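PDB 4XLT: response regulator receiver protein from Dyadobacter fermentans, which probably acts as the phospho-accepting receiver in a two-component signalling pathway, switching state when an aspartate is phosphorylated. Local coordinates for residues A50-T55 with R83-L88; R87-S92 with Q111-P116. All coordinates share one frame; numbering follows the deposited sequence.

Contact 1. Residues A50-T55 with R83-L88; sequences ADIPDT and RARIRL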
ATOM      1  N   ALA A  50       4.910  -2.003 -12.243  1.00 31.10           N
ATOM      2  CA  ALA A  50       3.793  -1.113 -11.949  1.00 29.30           C
ATOM      3  C   ALA A  50       3.192  -0.531 -13.225  1.00 28.31           C
ATOM      4  O   ALA A  50       2.342   0.357 -13.172  1.00 28.89           O
ATOM      5  CB  ALA A  50       4.236   0.005 -11.019  1.00 28.10           C
ATOM      6  N   ASP A  51       3.640  -1.035 -14.371  1.00 27.45           N
ATOM      7  CA  ASP A  51       3.157  -0.555 -15.661  1.00 31.84           C
ATOM      8  C   ASP A  51       2.040  -1.441 -16.207  1.00 32.23           C
ATOM      9  O   ASP A  51       1.549  -1.219 -17.314  1.00 39.23           O
ATOM     10  CB  ASP A  51       4.309  -0.482 -16.668  1.00 37.71           C
ATOM     11  CG  ASP A  51       4.961  -1.833 -16.910  1.00 47.49           C
ATOM     12  OD1 ASP A  51       4.903  -2.695 -16.008  1.00 42.57           O
ATOM     13  OD2 ASP A  51       5.533  -2.032 -18.003  1.00 60.05           O
ATOM     14  N   ILE A  52       1.644  -2.442 -15.429  1.00 30.91           N
ATOM     15  CA  ILE A  52       0.595  -3.364 -15.851  1.00 29.49           C
ATOM     16  C   ILE A  52      -0.777  -2.701 -15.788  1.00 29.69           C
ATOM     17  O   ILE A  52      -1.006  -1.821 -14.957  1.00 28.43           O
ATOM     18  CB  ILE A  52       0.583  -4.645 -14.989  1.00 35.64           C
ATOM     19  CG1 ILE A  52       0.233  -4.319 -13.535  1.00 25.76           C
ATOM     20  CG2 ILE A  52       1.921  -5.356 -15.080  1.00 44.11           C
ATOM     21  CD1 ILE A  52      -0.142  -5.536 -12.720  1.00 26.05           C
ATOM     22  N   PRO A  53      -1.693  -3.116 -16.680  1.00 35.38           N
ATOM     23  CA  PRO A  53      -3.068  -2.601 -16.687  1.00 28.56           C
ATOM     24  C   PRO A  53      -3.820  -2.921 -15.402  1.00 33.56           C
ATOM     25  O   PRO A  53      -3.347  -3.724 -14.595  1.00 23.76           O
ATOM     26  CB  PRO A  53      -3.713  -3.328 -17.873  1.00 30.75           C
ATOM     27  CG  PRO A  53      -2.582  -3.743 -18.735  1.00 31.95           C
ATOM     28  CD  PRO A  53      -1.448  -4.037 -17.804  1.00 29.39           C
ATOM     29  N   ASP A  54      -4.976  -2.287 -15.219  1.00 27.19           N
ATOM     30  CA  ASP A  54      -5.893  -2.653 -14.149  1.00 23.76           C
ATOM     31  C   ASP A  54      -6.169  -4.145 -14.227  1.00 25.33           C
ATOM     32  O   ASP A  54      -6.698  -4.633 -15.222  1.00 27.65           O
ATOM     33  CB  ASP A  54      -7.196  -1.861 -14.252  1.00 27.10           C
ATOM     34  CG  ASP A  54      -7.015  -0.395 -13.924  1.00 29.68           C
ATOM     35  OD1 ASP A  54      -5.855   0.062 -13.854  1.00 17.55           O
ATOM     36  OD2 ASP A  54      -8.034   0.301 -13.738  1.00 37.14           O
ATOM     37  N   THR A  55      -5.793  -4.871 -13.181  1.00 25.19           N
ATOM     38  CA  THR A  55      -5.855  -6.323 -13.217  1.00 12.24           C
ATOM     39  C   THR A  55      -6.751  -6.890 -12.123  1.00 20.20           C
ATOM     40  O   THR A  55      -6.617  -6.545 -10.950  1.00 18.13           O
ATOM     41  CB  THR A  55      -4.446  -6.936 -13.088  1.00 16.59           C
ATOM     42  OG1 THR A  55      -3.634  -6.504 -14.190  1.00 14.70           O
ATOM     43  CG2 THR A  55      -4.517  -8.455 -13.076  1.00 12.09           C
ATOM     44  N   ARG A  83       0.819  -4.376  -6.523  1.00 16.02           N
ATOM     45  CA  ARG A  83      -0.411  -4.746  -5.827  1.00 12.17           C
ATOM     46  C   ARG A  83      -1.464  -3.651  -5.945  1.00 11.37           C
ATOM     47  O   ARG A  83      -2.661  -3.928  -5.917  1.00 21.30           O
ATOM     48  CB  ARG A  83      -0.127  -5.045  -4.353  1.00 11.68           C
ATOM     49  CG  ARG A  83       0.180  -6.510  -4.076  1.00 15.91           C
ATOM     50  CD  ARG A  83       1.132  -6.679  -2.908  1.00 13.26           C
ATOM     51  NE  ARG A  83       0.765  -5.844  -1.769  1.00 16.18           N
ATOM     52  CZ  ARG A  83       1.598  -5.530  -0.783  1.00 26.29           C
ATOM     53  NH1 ARG A  83       2.847  -5.980  -0.800  1.00 27.36           N
ATOM     54  NH2 ARG A  83       1.187  -4.763   0.218  1.00 28.92           N
ATOM     55  N   ALA A  84      -1.011  -2.410  -6.086  1.00 12.21           N
ATOM     56  CA  ALA A  84      -1.914  -1.271  -6.203  1.00 12.37           C
ATOM     57  C   ALA A  84      -2.658  -1.274  -7.539  1.00 16.80           C
ATOM     58  O   ALA A  84      -3.677  -0.600  -7.690  1.00 24.33           O
ATOM     59  CB  ALA A  84      -1.143   0.034  -6.027  1.00 13.79           C
ATOM     60  N   ARG A  85      -2.143  -2.036  -8.498  1.00 13.64           N
ATOM     61  CA  ARG A  85      -2.743  -2.129  -9.827  1.00 17.82           C
ATOM     62  C   ARG A  85      -3.671  -3.332  -9.917  1.00 27.05           C
ATOM     63  O   ARG A  85      -4.222  -3.630 -10.979  1.00 21.00           O
ATOM     64  CB  ARG A  85      -1.658  -2.234 -10.903  1.00 20.88           C
ATOM     65  CG  ARG A  85      -0.582  -1.159 -10.835  1.00 23.88           C
ATOM     66  CD  ARG A  85      -0.828  -0.044 -11.840  1.00 34.79           C
ATOM     67  NE  ARG A  85      -2.105   0.626 -11.618  1.00 45.17           N
ATOM     68  CZ  ARG A  85      -3.158   0.511 -12.419  1.00 50.46           C
ATOM     69  NH1 ARG A  85      -4.280   1.157 -12.134  1.00 59.50           N
ATOM     70  NH2 ARG A  85      -3.089  -0.243 -13.508  1.00 41.57           N
ATOM     71  N   ILE A  86      -3.835  -4.020  -8.792  1.00 12.31           N
ATOM     72  CA  ILE A  86      -4.552  -5.287  -8.761  1.00 11.86           C
ATOM     73  C   ILE A  86      -5.693  -5.271  -7.744  1.00 12.96           C
ATOM     74  O   ILE A  86      -5.569  -4.686  -6.667  1.00 17.00           O
ATOM     75  CB  ILE A  86      -3.586  -6.446  -8.435  1.00 11.91           C
ATOM     76  CG1 ILE A  86      -2.498  -6.542  -9.505  1.00 13.48           C
ATOM     77  CG2 ILE A  86      -4.334  -7.768  -8.299  1.00 11.94           C
ATOM     78  CD1 ILE A  86      -1.414  -7.553  -9.197  1.00 19.26           C
ATOM     79  N   ARG A  87      -6.811  -5.889  -8.114  1.00 14.47           N
ATOM     80  CA  ARG A  87      -7.902  -6.157  -7.185  1.00 10.92           C
ATOM     81  C   ARG A  87      -8.123  -7.663  -7.110  1.00 11.18           C
ATOM     82  O   ARG A  87      -8.496  -8.293  -8.100  1.00 18.43           O
ATOM     83  CB  ARG A  87      -9.181  -5.448  -7.620  1.00 11.79           C
ATOM     84  CG  ARG A  87      -9.028  -3.950  -7.809  1.00 22.90           C
ATOM     85  CD  ARG A  87      -8.675  -3.236  -6.515  1.00 21.58           C
ATOM     86  NE  ARG A  87      -8.563  -1.796  -6.725  1.00 26.02           N
ATOM     87  CZ  ARG A  87      -7.418  -1.156  -6.933  1.00 25.19           C
ATOM     88  NH1 ARG A  87      -6.271  -1.827  -6.941  1.00 11.68           N
ATOM     89  NH2 ARG A  87      -7.415   0.156  -7.124  1.00 20.39           N
ATOM     90  N   LEU A  88      -7.887  -8.236  -5.935  1.00 18.27           N
ATOM     91  CA  LEU A  88      -7.915  -9.684  -5.755  1.00 14.76           C
ATOM     92  C   LEU A  88      -9.219 -10.154  -5.105  1.00 19.92           C
ATOM     93  O   LEU A  88      -9.630  -9.639  -4.064  1.00 12.72           O
ATOM     94  CB  LEU A  88      -6.708 -10.120  -4.918  1.00 11.49           C
ATOM     95  CG  LEU A  88      -6.636 -11.552  -4.383  1.00 17.98           C
ATOM     96  CD1 LEU A  88      -6.670 -12.558  -5.507  1.00 14.34           C
ATOM     97  CD2 LEU A  88      -5.380 -11.740  -3.547  1.00 16.23           C
TER

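Contact 2. Residues R87-S92 with Q111-P116; sequences RLFMIS and QLLPKP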
ATOM      1  N   ARG A  87      -6.811  -5.889  -8.114  1.00 14.47           N
ATOM      2  CA  ARG A  87      -7.902  -6.157  -7.185  1.00 10.92           C
ATOM      3  C   ARG A  87      -8.123  -7.663  -7.110  1.00 11.18           C
ATOM      4  O   ARG A  87      -8.496  -8.293  -8.100  1.00 18.43           O
ATOM      5  CB  ARG A  87      -9.181  -5.448  -7.620  1.00 11.79           C
ATOM      6  CG  ARG A  87      -9.028  -3.950  -7.809  1.00 22.90           C
ATOM      7  CD  ARG A  87      -8.675  -3.236  -6.515  1.00 21.58           C
ATOM      8  NE  ARG A  87      -8.563  -1.796  -6.725  1.00 26.02           N
ATOM      9  CZ  ARG A  87      -7.418  -1.156  -6.933  1.00 25.19           C
ATOM     10  NH1 ARG A  87      -6.271  -1.827  -6.941  1.00 11.68           N
ATOM     11  NH2 ARG A  87      -7.415   0.156  -7.124  1.00 20.39           N
ATOM     12  N   LEU A  88      -7.887  -8.236  -5.935  1.00 18.27           N
ATOM     13  CA  LEU A  88      -7.915  -9.684  -5.755  1.00 14.76           C
ATOM     14  C   LEU A  88      -9.219 -10.154  -5.105  1.00 19.92           C
ATOM     15  O   LEU A  88      -9.630  -9.639  -4.064  1.00 12.72           O
ATOM     16  CB  LEU A  88      -6.708 -10.120  -4.918  1.00 11.49           C
ATOM     17  CG  LEU A  88      -6.636 -11.552  -4.383  1.00 17.98           C
ATOM     18  CD1 LEU A  88      -6.670 -12.558  -5.507  1.00 14.34           C
ATOM     19  CD2 LEU A  88      -5.380 -11.740  -3.547  1.00 16.23           C
ATOM     20  N   PHE A  89      -9.870 -11.130  -5.731  1.00 26.16           N
ATOM     21  CA  PHE A  89     -11.126 -11.668  -5.216  1.00 14.98           C
ATOM     22  C   PHE A  89     -11.039 -13.171  -4.995  1.00 20.56           C
ATOM     23  O   PHE A  89     -10.410 -13.892  -5.771  1.00 17.72           O
ATOM     24  CB  PHE A  89     -12.283 -11.351  -6.168  1.00 15.95           C
ATOM     25  CG  PHE A  89     -12.545  -9.885  -6.327  1.00 15.08           C
ATOM     26  CD1 PHE A  89     -11.840  -9.138  -7.257  1.00 14.37           C
ATOM     27  CD2 PHE A  89     -13.487  -9.246  -5.539  1.00 15.67           C
ATOM     28  CE1 PHE A  89     -12.074  -7.781  -7.396  1.00 14.15           C
ATOM     29  CE2 PHE A  89     -13.723  -7.893  -5.674  1.00 15.27           C
ATOM     30  CZ  PHE A  89     -13.017  -7.160  -6.604  1.00 14.62           C
HETATM   31  N   MSE A  90     -11.675 -13.636  -3.928  1.00 25.06           N
HETATM   32  CA  MSE A  90     -11.738 -15.057  -3.623  1.00 20.22           C
HETATM   33  C   MSE A  90     -13.027 -15.644  -4.199  1.00 22.40           C
HETATM   34  O   MSE A  90     -14.094 -15.046  -4.077  1.00 22.57           O
HETATM   35  CB  MSE A  90     -11.661 -15.278  -2.108  1.00 20.96           C
HETATM   36  CG  MSE A  90     -11.506 -16.730  -1.674  1.00 34.68           C
HETATM   37 SE   MSE A  90      -9.686 -17.407  -1.862  1.00 86.77          SE
HETATM   38  CE  MSE A  90      -8.874 -16.541  -0.320  1.00 36.98           C
ATOM     39  N   ILE A  91     -12.931 -16.801  -4.843  1.00 24.50           N
ATOM     40  CA  ILE A  91     -14.121 -17.456  -5.378  1.00 27.15           C
ATOM     41  C   ILE A  91     -14.235 -18.885  -4.862  1.00 39.84           C
ATOM     42  O   ILE A  91     -13.227 -19.567  -4.666  1.00 39.54           O
ATOM     43  CB  ILE A  91     -14.131 -17.472  -6.923  1.00 34.84           C
ATOM     44  CG1 ILE A  91     -12.873 -18.158  -7.465  1.00 27.79           C
ATOM     45  CG2 ILE A  91     -14.262 -16.056  -7.475  1.00 25.10           C
ATOM     46  CD1 ILE A  91     -12.861 -18.318  -8.971  1.00 31.99           C
ATOM     47  N   SER A  92     -15.465 -19.331  -4.635  1.00 44.73           N
ATOM     48  CA  SER A  92     -15.699 -20.671  -4.106  1.00 57.01           C
ATOM     49  C   SER A  92     -17.138 -21.129  -4.315  1.00 63.81           C
ATOM     50  O   SER A  92     -18.060 -20.312  -4.375  1.00 54.27           O
ATOM     51  CB  SER A  92     -15.354 -20.721  -2.618  1.00 55.35           C
ATOM     52  OG  SER A  92     -15.512 -22.031  -2.105  1.00 63.18           O
ATOM     53  N   GLN A 111     -13.139  -9.331  -1.517  1.00 15.16           N
ATOM     54  CA  GLN A 111     -14.443  -9.919  -1.265  1.00 17.39           C
ATOM     55  C   GLN A 111     -14.491 -11.368  -1.727  1.00 29.15           C
ATOM     56  O   GLN A 111     -13.859 -11.739  -2.717  1.00 17.88           O
ATOM     57  CB  GLN A 111     -15.533  -9.102  -1.961  1.00 18.26           C
ATOM     58  CG  GLN A 111     -16.945  -9.554  -1.646  1.00 30.22           C
ATOM     59  CD  GLN A 111     -17.993  -8.622  -2.214  1.00 31.68           C
ATOM     60  OE1 GLN A 111     -17.757  -7.423  -2.364  1.00 35.68           O
ATOM     61  NE2 GLN A 111     -19.156  -9.170  -2.538  1.00 34.39           N
ATOM     62  N   LEU A 112     -15.240 -12.185  -0.996  1.00 30.67           N
ATOM     63  CA  LEU A 112     -15.457 -13.569  -1.376  1.00 29.42           C
ATOM     64  C   LEU A 112     -16.677 -13.680  -2.287  1.00 30.99           C
ATOM     65  O   LEU A 112     -17.786 -13.321  -1.898  1.00 41.40           O
ATOM     66  CB  LEU A 112     -15.629 -14.438  -0.131  1.00 30.68           C
ATOM     67  CG  LEU A 112     -16.060 -15.888  -0.336  1.00 38.17           C
ATOM     68  CD1 LEU A 112     -15.128 -16.604  -1.300  1.00 31.55           C
ATOM     69  CD2 LEU A 112     -16.106 -16.603   1.004  1.00 48.57           C
ATOM     70  N   LEU A 113     -16.461 -14.170  -3.504  1.00 31.45           N
ATOM     71  CA  LEU A 113     -17.540 -14.330  -4.473  1.00 31.55           C
ATOM     72  C   LEU A 113     -17.940 -15.796  -4.613  1.00 37.56           C
ATOM     73  O   LEU A 113     -17.091 -16.684  -4.562  1.00 44.02           O
ATOM     74  CB  LEU A 113     -17.120 -13.765  -5.828  1.00 25.30           C
ATOM     75  CG  LEU A 113     -16.581 -12.337  -5.757  1.00 39.56           C
ATOM     76  CD1 LEU A 113     -16.043 -11.877  -7.105  1.00 21.76           C
ATOM     77  CD2 LEU A 113     -17.663 -11.394  -5.251  1.00 33.51           C
ATOM     78  N   PRO A 114     -19.243 -16.056  -4.784  1.00 41.56           N
ATOM     79  CA  PRO A 114     -19.725 -17.434  -4.919  1.00 46.71           C
ATOM     80  C   PRO A 114     -19.541 -17.996  -6.329  1.00 50.96           C
ATOM     81  O   PRO A 114     -19.472 -17.233  -7.294  1.00 45.49           O
ATOM     82  CB  PRO A 114     -21.210 -17.313  -4.572  1.00 50.69           C
ATOM     83  CG  PRO A 114     -21.570 -15.935  -5.014  1.00 53.94           C
ATOM     84  CD  PRO A 114     -20.349 -15.080  -4.778  1.00 46.66           C
ATOM     85  N   LYS A 115     -19.451 -19.319  -6.432  1.00 53.82           N
ATOM     86  CA  LYS A 115     -19.454 -20.003  -7.723  1.00 52.70           C
ATOM     87  C   LYS A 115     -20.855 -20.518  -8.042  1.00 54.94           C
ATOM     88  O   LYS A 115     -21.542 -21.034  -7.161  1.00 60.17           O
ATOM     89  CB  LYS A 115     -18.462 -21.165  -7.735  1.00 53.14           C
ATOM     90  CG  LYS A 115     -17.009 -20.770  -7.925  1.00 51.45           C
ATOM     91  CD  LYS A 115     -16.154 -22.015  -8.096  1.00 57.02           C
ATOM     92  CE  LYS A 115     -14.708 -21.678  -8.408  1.00 47.64           C
ATOM     93  NZ  LYS A 115     -13.924 -22.919  -8.666  1.00 41.81           N
ATOM     94  N   PRO A 116     -21.286 -20.385  -9.307  1.00 57.86           N
ATOM     95  CA  PRO A 116     -20.527 -19.777 -10.406  1.00 52.98           C
ATOM     96  C   PRO A 116     -20.523 -18.254 -10.330  1.00 48.68           C
ATOM     97  O   PRO A 116     -21.354 -17.670  -9.638  1.00 53.00           O
ATOM     98  CB  PRO A 116     -21.276 -20.258 -11.649  1.00 60.41           C
ATOM     99  CG  PRO A 116     -22.686 -20.394 -11.184  1.00 69.01           C
ATOM    100  CD  PRO A 116     -22.602 -20.875  -9.756  1.00 68.87           C
TER

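Contact 1. Residues A50-T55 with R83-L88
Arg85 reaches across to Asp54 and Ile52 near the start of two neighbouring parallel strands. Both terminal nitrogens grip one carboxylate oxygen: Arg85 NH1 lies 2.6 Å from Asp54 OD1, in a salt bridge. Arg85 NH2 meets the same oxygen nearly along its C-O axis, whereas NH1 comes from above the carboxylate plane, the two flat groups being turned 47° against each other. NH2 also donates to Ile52 O at 3.0 Å, within the carbonyl plane. With both acceptor atoms close to its plane, the guanidinium is probably held against turning. The chain that brings it there is bent at chi2 and chi3, and its CD passes 3.5 Å from Ala50 O.

Backbone bonds set the strand pairing. Thr55 N donates to Arg85 O, and Arg87 N donates to Thr55 O at 2.9 Å, so Thr55 is bonded to the residues on both sides of its parallel partner Ile86. The CA of Ile86 adds a CA-H...O contact to Thr55 O.

Apolar contact is made by Ile52, Ile86 and Thr55. Ile52 CG1 packs 3.9 Å from Arg85 CB, the two side chains sliding past each other in opposite directions, and Ile52 CD1 touches Ile86 CG1 at 4.1 Å. Thr55 CB meets that same CG1 from the neighbouring strand.

In the receiver fold, this is the start of the pairing between strands 54-60 and 86-92. Strand 4-9 flanks Thr55 through Asp5 and Ile7, while Tyr75 of helix 68-75 packs on Ile86.

Contact 2. Residues R87-S92 with Q111-P116
Lys115 lies alongside Ser92 where strands 86-92 and 109-114 end, the two parallel strands of a beta-alpha-beta unit in the CheY-like receiver fold. From its CB, 3.5 Å from Ser92 O, the side chain runs on with CG and CD against the Ser92 carbonyl carbon. Chi1 (-79°) sets CG anti to the carbonyl carbon of Lys115; beyond it the chain is extended, and CE lies 3.9 Å from Ile91 CD1. NZ then forms salt bridges with Asp10, Asp15 and Asp60, the last being the predicted phosphorylation site. A methionine in its place would probably leave this acidic cluster without its positive mate.

The strands are held by backbone bonds on alternate residues: Met90 N to Gln111 O, Leu113 N to Met90 O at 2.6 Å, and Ser92 N to Leu113 O.

Side chains touch on both faces of the sheet. On the Met90 face, Leu112 CD1 reaches Met90 CG at 3.6 Å, the two chains crossing obliquely; Met90 is a selenomethionine. On the other face Leu113 CB meets Ile91 CG2, and Leu113 CD1 rests 3.9 Å from Phe89 CB. Helix 119-129 packs over that face, with Leu121 and Leu122 on Leu113 and Leu125 on Phe89.

At the C-terminal end of the pairing, Lys115 N donates to Ser92 O at 2.7 Å from above the carbonyl plane, 46° out of it.

Following the chain from the N terminus, residues 50-55 come first, leading into strand 54-60. The chain then passes through helices 68-75 and 80-83, and contact 1 closes that loop when 83-88 enters strand 86-92. The same strand runs straight into contact 2, which closes the next, shorter loop around helix 97-105 when strand 109-114 returns. The loops follow one another, neither nested nor crossed, and overlap only at Arg87 and Leu88. Strand 86-92 thus pairs with 54-60 on one flank and 109-114 on the other. The contacts' centres are about 17 Å apart, contact 1 near the strand's start and contact 2 extending to its C-terminal end, beside the acidic cluster.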